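Local coordinates for prolyl oligopeptidase (PDB 1YR2), which probably hydrolyses oligopeptides on the carboxyl side of proline, and far less readily of alanine, as a serine peptidase of the prolyl oligopeptidase family, at residues P648-T653 against K681-R686; L579-V584 against A595-G600. All coordinates share one frame; numbering follows the deposited sequence.

Interaction 1: P648-T653 against K681-R686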
ATOM      1  N   PRO A 648     -21.582  22.104   3.658  1.00 12.60           N
ATOM      2  CA  PRO A 648     -20.185  22.500   3.708  1.00 12.52           C
ATOM      3  C   PRO A 648     -19.715  23.052   2.359  1.00 12.40           C
ATOM      4  O   PRO A 648     -20.370  22.905   1.307  1.00 13.83           O
ATOM      5  CB  PRO A 648     -19.450  21.194   4.006  1.00 12.49           C
ATOM      6  CG  PRO A 648     -20.441  20.134   4.071  1.00 14.38           C
ATOM      7  CD  PRO A 648     -21.773  20.646   3.797  1.00 11.05           C
ATOM      8  N   ALA A 649     -18.565  23.679   2.394  1.00 11.28           N
ATOM      9  CA  ALA A 649     -17.837  23.957   1.134  1.00 11.56           C
ATOM     10  C   ALA A 649     -17.426  22.602   0.571  1.00 11.06           C
ATOM     11  O   ALA A 649     -16.975  21.740   1.319  1.00 12.68           O
ATOM     12  CB  ALA A 649     -16.628  24.812   1.396  1.00 11.32           C
ATOM     13  N   ILE A 650     -17.545  22.415  -0.743  1.00 10.94           N
ATOM     14  CA  ILE A 650     -17.294  21.144  -1.368  1.00 10.62           C
ATOM     15  C   ILE A 650     -16.508  21.350  -2.635  1.00 12.28           C
ATOM     16  O   ILE A 650     -16.868  22.216  -3.444  1.00 13.28           O
ATOM     17  CB  ILE A 650     -18.620  20.411  -1.724  1.00 10.85           C
ATOM     18  CG1 ILE A 650     -19.460  20.128  -0.483  1.00 11.83           C
ATOM     19  CG2 ILE A 650     -18.336  19.109  -2.472  1.00 11.50           C
ATOM     20  CD1 ILE A 650     -20.864  19.609  -0.773  1.00 12.98           C
ATOM     21  N   LEU A 651     -15.410  20.609  -2.777  1.00 11.85           N
ATOM     22  CA  LEU A 651     -14.601  20.642  -3.993  1.00 11.45           C
ATOM     23  C   LEU A 651     -14.553  19.208  -4.484  1.00 11.54           C
ATOM     24  O   LEU A 651     -13.782  18.358  -3.973  1.00 11.98           O
ATOM     25  CB  LEU A 651     -13.197  21.184  -3.709  1.00 11.60           C
ATOM     26  CG  LEU A 651     -12.222  21.343  -4.873  1.00 13.67           C
ATOM     27  CD1 LEU A 651     -12.809  22.284  -5.890  1.00 13.31           C
ATOM     28  CD2 LEU A 651     -10.872  21.806  -4.347  1.00 14.08           C
ATOM     29  N   VAL A 652     -15.399  18.944  -5.466  1.00 10.78           N
ATOM     30  CA  VAL A 652     -15.418  17.686  -6.187  1.00 12.38           C
ATOM     31  C   VAL A 652     -14.209  17.626  -7.150  1.00 12.51           C
ATOM     32  O   VAL A 652     -13.892  18.610  -7.831  1.00 13.80           O
ATOM     33  CB  VAL A 652     -16.725  17.558  -6.960  1.00 10.88           C
ATOM     34  CG1 VAL A 652     -16.806  16.235  -7.708  1.00 13.02           C
ATOM     35  CG2 VAL A 652     -17.931  17.854  -6.027  1.00 12.55           C
ATOM     36  N   THR A 653     -13.493  16.516  -7.201  1.00 14.08           N
ATOM     37  CA  THR A 653     -12.360  16.424  -8.165  1.00 14.19           C
ATOM     38  C   THR A 653     -12.462  15.200  -9.020  1.00 14.83           C
ATOM     39  O   THR A 653     -12.856  14.114  -8.546  1.00 13.47           O
ATOM     40  CB  THR A 653     -10.985  16.416  -7.459  1.00 15.23           C
ATOM     41  OG1 THR A 653     -10.926  15.267  -6.618  1.00 13.72           O
ATOM     42  CG2 THR A 653     -10.796  17.602  -6.519  1.00 14.82           C
ATOM     43  N   LYS A 681     -21.779  28.589   0.711  1.00 14.52           N
ATOM     44  CA  LYS A 681     -20.415  28.079   0.577  1.00 14.76           C
ATOM     45  C   LYS A 681     -20.205  27.549  -0.850  1.00 14.26           C
ATOM     46  O   LYS A 681     -21.145  27.092  -1.491  1.00 14.53           O
ATOM     47  CB  LYS A 681     -20.106  27.019   1.671  1.00 15.40           C
ATOM     48  CG  LYS A 681     -19.964  27.683   3.092  1.00 17.87           C
ATOM     49  CD  LYS A 681     -19.653  26.666   4.176  1.00 23.11           C
ATOM     50  CE  LYS A 681     -19.428  27.271   5.583  1.00 25.72           C
ATOM     51  NZ  LYS A 681     -18.836  26.125   6.406  1.00 29.55           N
ATOM     52  N   PRO A 682     -18.994  27.651  -1.373  1.00 13.54           N
ATOM     53  CA  PRO A 682     -18.710  27.206  -2.756  1.00 13.23           C
ATOM     54  C   PRO A 682     -18.916  25.689  -2.927  1.00 13.88           C
ATOM     55  O   PRO A 682     -18.414  24.936  -2.091  1.00 14.40           O
ATOM     56  CB  PRO A 682     -17.226  27.477  -2.920  1.00 12.63           C
ATOM     57  CG  PRO A 682     -16.804  28.291  -1.771  1.00 15.22           C
ATOM     58  CD  PRO A 682     -17.792  28.126  -0.675  1.00 14.05           C
ATOM     59  N   HIS A 683     -19.605  25.276  -3.989  1.00 12.67           N
ATOM     60  CA  HIS A 683     -19.815  23.884  -4.333  1.00 12.88           C
ATOM     61  C   HIS A 683     -19.304  23.731  -5.762  1.00 13.93           C
ATOM     62  O   HIS A 683     -19.979  24.107  -6.738  1.00 15.25           O
ATOM     63  CB  HIS A 683     -21.303  23.598  -4.193  1.00 12.73           C
ATOM     64  CG  HIS A 683     -21.806  23.829  -2.797  1.00 12.52           C
ATOM     65  ND1 HIS A 683     -23.010  24.435  -2.509  1.00 13.32           N
ATOM     66  CD2 HIS A 683     -21.203  23.601  -1.602  1.00 14.87           C
ATOM     67  CE1 HIS A 683     -23.151  24.509  -1.193  1.00 17.93           C
ATOM     68  NE2 HIS A 683     -22.070  24.012  -0.618  1.00 13.82           N
ATOM     69  N   LEU A 684     -18.053  23.265  -5.861  1.00 12.90           N
ATOM     70  CA  LEU A 684     -17.251  23.435  -7.047  1.00 12.98           C
ATOM     71  C   LEU A 684     -16.738  22.116  -7.541  1.00 13.55           C
ATOM     72  O   LEU A 684     -16.645  21.184  -6.773  1.00 14.49           O
ATOM     73  CB  LEU A 684     -15.985  24.278  -6.761  1.00 12.87           C
ATOM     74  CG  LEU A 684     -16.220  25.685  -6.204  1.00 12.98           C
ATOM     75  CD1 LEU A 684     -14.857  26.383  -5.936  1.00 16.47           C
ATOM     76  CD2 LEU A 684     -17.061  26.496  -7.123  1.00 15.94           C
ATOM     77  N   ILE A 685     -16.400  22.059  -8.833  1.00 12.91           N
ATOM     78  CA  ILE A 685     -15.770  20.861  -9.366  1.00 13.31           C
ATOM     79  C   ILE A 685     -14.462  21.243 -10.040  1.00 14.88           C
ATOM     80  O   ILE A 685     -14.448  22.095 -10.914  1.00 12.54           O
ATOM     81  CB  ILE A 685     -16.726  20.038 -10.312  1.00 12.67           C
ATOM     82  CG1 ILE A 685     -16.046  18.739 -10.742  1.00 12.52           C
ATOM     83  CG2 ILE A 685     -17.118  20.878 -11.555  1.00 13.92           C
ATOM     84  CD1 ILE A 685     -16.898  17.833 -11.582  1.00 13.03           C
ATOM     85  N   ARG A 686     -13.372  20.596  -9.637  1.00 14.02           N
ATOM     86  CA  ARG A 686     -12.064  20.792 -10.265  1.00 14.70           C
ATOM     87  C   ARG A 686     -11.861  19.642 -11.231  1.00 14.91           C
ATOM     88  O   ARG A 686     -11.807  18.484 -10.820  1.00 15.08           O
ATOM     89  CB  ARG A 686     -10.969  20.809  -9.215  1.00 14.53           C
ATOM     90  CG  ARG A 686      -9.555  21.032  -9.747  1.00 15.32           C
ATOM     91  CD  ARG A 686      -8.520  20.726  -8.692  1.00 16.63           C
ATOM     92  NE  ARG A 686      -7.190  21.152  -9.110  1.00 17.14           N
ATOM     93  CZ  ARG A 686      -6.399  20.479  -9.958  1.00 18.75           C
ATOM     94  NH1 ARG A 686      -6.777  19.318 -10.466  1.00 18.64           N
ATOM     95  NH2 ARG A 686      -5.200  20.955 -10.278  1.00 15.49           N
TER
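The last two strands of the alpha/beta-hydrolase sheet, 649-654 and the outermost strand 683-687, run parallel here, the two ends of a beta-alpha-beta unit whose crossover is helix 664-675. Four backbone bonds alternate along the pair. Ile650 uses both its polar atoms: its N donates to Pro682 O at 3.0 Å, and its O receives Leu684 N. Val652 repeats this, with N to Leu684 O and with O taking Arg686 N at 2.7 Å, nearly along the C=O axis. At the start of the pair the His683 imidazole swings back with CG anti to its own carbonyl carbon (chi1 -60°), so that NE2 gives a weak, bent bond (126° at the hydrogen) to Pro648 O, 2.8 Å away. Lys681 O sits 3.2 Å above the ring plane, over its centre, while Ile650 CG1 comes within 4.0 Å of His683 CD2. An alanine at His683 removes the donor to Pro648 O and the contact with Ile650, and would probably loosen the start of the strand pair. Farther along, Val652 CG1 crosses Ile685 CG1 obliquely at 4.0 Å, on the face packed by helix 664-675. On the other face Leu651 CD1 rests on Leu684 CB at 3.8 Å, and the guanidinium of Arg686 leads away to Asp708 and Glu688. The backbone bonds thus fix the register, and the weak imidazole bond adds a tie where the strands begin.

Interaction 2: L579-V584 against A595-G600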
ATOM      1  N   LEU A 579     -17.848   8.255  -2.607  1.00 10.80           N
ATOM      2  CA  LEU A 579     -19.228   7.922  -2.216  1.00 10.43           C
ATOM      3  C   LEU A 579     -19.408   8.221  -0.706  1.00 10.03           C
ATOM      4  O   LEU A 579     -20.381   8.833  -0.307  1.00 10.64           O
ATOM      5  CB  LEU A 579     -19.460   6.427  -2.505  1.00  9.79           C
ATOM      6  CG  LEU A 579     -20.587   5.805  -1.742  1.00 10.80           C
ATOM      7  CD1 LEU A 579     -21.858   6.451  -2.184  1.00 10.54           C
ATOM      8  CD2 LEU A 579     -20.611   4.337  -2.043  1.00 11.08           C
ATOM      9  N   LEU A 580     -18.434   7.793   0.101  1.00 10.23           N
ATOM     10  CA  LEU A 580     -18.440   8.014   1.565  1.00  9.68           C
ATOM     11  C   LEU A 580     -18.631   9.489   1.852  1.00 10.98           C
ATOM     12  O   LEU A 580     -19.519   9.905   2.607  1.00 10.59           O
ATOM     13  CB  LEU A 580     -17.112   7.508   2.175  1.00 10.11           C
ATOM     14  CG  LEU A 580     -16.822   7.963   3.618  1.00 11.28           C
ATOM     15  CD1 LEU A 580     -17.770   7.339   4.525  1.00 12.90           C
ATOM     16  CD2 LEU A 580     -15.383   7.651   3.958  1.00 15.85           C
ATOM     17  N   ILE A 581     -17.820  10.309   1.201  1.00 11.58           N
ATOM     18  CA  ILE A 581     -17.893  11.744   1.427  1.00 12.46           C
ATOM     19  C   ILE A 581     -19.260  12.326   0.994  1.00 10.99           C
ATOM     20  O   ILE A 581     -19.859  13.112   1.739  1.00 10.71           O
ATOM     21  CB  ILE A 581     -16.752  12.438   0.741  1.00 12.93           C
ATOM     22  CG1 ILE A 581     -15.379  11.935   1.240  1.00 17.52           C
ATOM     23  CG2 ILE A 581     -16.894  13.982   0.784  1.00 15.15           C
ATOM     24  CD1 ILE A 581     -15.164  11.927   2.629  1.00 15.45           C
ATOM     25  N   GLY A 582     -19.759  11.912  -0.168  1.00 11.91           N
ATOM     26  CA  GLY A 582     -21.049  12.375  -0.682  1.00 12.49           C
ATOM     27  C   GLY A 582     -22.194  11.999   0.250  1.00 12.62           C
ATOM     28  O   GLY A 582     -23.125  12.787   0.485  1.00 12.98           O
ATOM     29  N   ALA A 583     -22.139  10.773   0.786  1.00 12.82           N
ATOM     30  CA  ALA A 583     -23.234  10.277   1.585  1.00 11.69           C
ATOM     31  C   ALA A 583     -23.263  10.960   2.968  1.00 12.19           C
ATOM     32  O   ALA A 583     -24.315  11.383   3.414  1.00 11.48           O
ATOM     33  CB  ALA A 583     -23.141   8.784   1.740  1.00 13.21           C
ATOM     34  N   VAL A 584     -22.121  11.067   3.651  1.00 10.79           N
ATOM     35  CA  VAL A 584     -22.124  11.686   4.978  1.00 11.44           C
ATOM     36  C   VAL A 584     -22.365  13.218   4.851  1.00 11.47           C
ATOM     37  O   VAL A 584     -22.905  13.838   5.761  1.00 13.01           O
ATOM     38  CB  VAL A 584     -20.851  11.384   5.809  1.00 10.04           C
ATOM     39  CG1 VAL A 584     -20.672   9.916   5.954  1.00 10.98           C
ATOM     40  CG2 VAL A 584     -19.572  12.085   5.191  1.00 10.15           C
ATOM     41  N   ALA A 595     -15.566  19.568   2.424  1.00 12.73           N
ATOM     42  CA  ALA A 595     -15.438  18.200   1.946  1.00 11.54           C
ATOM     43  C   ALA A 595     -14.866  18.165   0.539  1.00 11.76           C
ATOM     44  O   ALA A 595     -15.145  19.060  -0.272  1.00 11.70           O
ATOM     45  CB  ALA A 595     -16.794  17.517   1.919  1.00 11.20           C
ATOM     46  N   SER A 596     -14.072  17.125   0.238  1.00 11.68           N
ATOM     47  CA  SER A 596     -13.545  16.949  -1.112  1.00 12.41           C
ATOM     48  C   SER A 596     -13.647  15.471  -1.500  1.00 13.44           C
ATOM     49  O   SER A 596     -12.782  14.653  -1.127  1.00 12.26           O
ATOM     50  CB  SER A 596     -12.101  17.442  -1.213  1.00 13.31           C
ATOM     51  OG  SER A 596     -11.717  17.532  -2.584  1.00 12.94           O
ATOM     52  N   PRO A 597     -14.707  15.112  -2.240  1.00 12.06           N
ATOM     53  CA  PRO A 597     -14.802  13.767  -2.825  1.00 12.00           C
ATOM     54  C   PRO A 597     -14.057  13.688  -4.134  1.00 12.72           C
ATOM     55  O   PRO A 597     -14.438  14.423  -5.002  1.00 12.91           O
ATOM     56  CB  PRO A 597     -16.296  13.599  -3.067  1.00 11.91           C
ATOM     57  CG  PRO A 597     -16.813  14.979  -3.246  1.00 12.07           C
ATOM     58  CD  PRO A 597     -15.894  15.926  -2.539  1.00 11.38           C
ATOM     59  N   ALA A 598     -13.072  12.802  -4.268  1.00 12.99           N
ATOM     60  CA  ALA A 598     -12.414  12.518  -5.532  1.00 13.81           C
ATOM     61  C   ALA A 598     -13.042  11.329  -6.231  1.00 13.00           C
ATOM     62  O   ALA A 598     -13.312  10.315  -5.613  1.00 13.54           O
ATOM     63  CB  ALA A 598     -10.944  12.256  -5.298  1.00 13.73           C
ATOM     64  N   VAL A 599     -13.321  11.475  -7.524  1.00 12.94           N
ATOM     65  CA  VAL A 599     -13.775  10.394  -8.386  1.00 14.39           C
ATOM     66  C   VAL A 599     -14.828   9.506  -7.751  1.00 14.16           C
ATOM     67  O   VAL A 599     -14.727   8.247  -7.768  1.00 14.22           O
ATOM     68  CB  VAL A 599     -12.565   9.576  -8.992  1.00 14.70           C
ATOM     69  CG1 VAL A 599     -11.683  10.538  -9.877  1.00 16.43           C
ATOM     70  CG2 VAL A 599     -11.694   8.964  -7.939  1.00 16.77           C
ATOM     71  N   GLY A 600     -15.838  10.150  -7.169  1.00 14.23           N
ATOM     72  CA  GLY A 600     -16.765   9.451  -6.275  1.00 14.02           C
ATOM     73  C   GLY A 600     -17.845   8.747  -7.094  1.00 13.73           C
ATOM     74  O   GLY A 600     -18.208   9.207  -8.198  1.00 14.21           O
TER
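Apolar packing of a helix on a sheet strand makes this buried contact, in which helix 576-587 packs obliquely on strand 594-598 in the alpha/beta-hydrolase domain. The axes of the short segments run at 140° to each other, nearer antiparallel than perpendicular, and approach to 7.4 Å. Ile581 carries the contact, and its CG2 does the touching: set anti to the backbone N, with CG1 beside that N (chi1 -59°), this methyl faces the strand. It meets Ala595 CB at 3.7 Å and, two residues on, the Pro597 ring, whose CB lies 3.9 Å away. Pro597 CD is nearly as close to Ile581 CG2, at 4.0 Å, so the methyl sits over one face of the pyrrolidine, about equally far from all its ring atoms. Ile581 CB also packs on Pro597 CB, at 4.0 Å. Helix and strand belong to the beta-alpha-beta unit 569-574, 576-587, 594-598, and the sharp turn into the helix fits the GxSxG nucleophile elbow of alpha/beta hydrolases, Gly573, Ser575 and Gly577 being the matching residues. Ile571 of the preceding strand touches both Ile581 and Ala595, adding to the same apolar cluster. Ser596 points away from the helix, and its OG turns to bond Leu651 O of the neighbouring strand. Nearer the start of the helix, where the chain has left the strand, the Gly600 CA comes to 4.0 Å from Leu579 N.

How the interactions relate
Interaction 2 comes first along the chain and closes before interaction 1 opens, and their centres lie 11 Å apart. Both reach the same eight-stranded mixed sheet of the hydrolase domain: strand 594-598, the sheet partner in interaction 2, is the direct neighbour of strand 649-654, which interaction 1 joins to the outermost strand 683-687. The two meet directly. Ala595 N probably bonds to Ala649 O at 2.8 Å, while Thr653 OG1 packs on Ala598 CB. Hydrogen bonding between neighbouring strands thus runs from strand 594-598, which closes the beta-alpha-beta unit of the probable nucleophile elbow, out to the sheet's border strand 683-687.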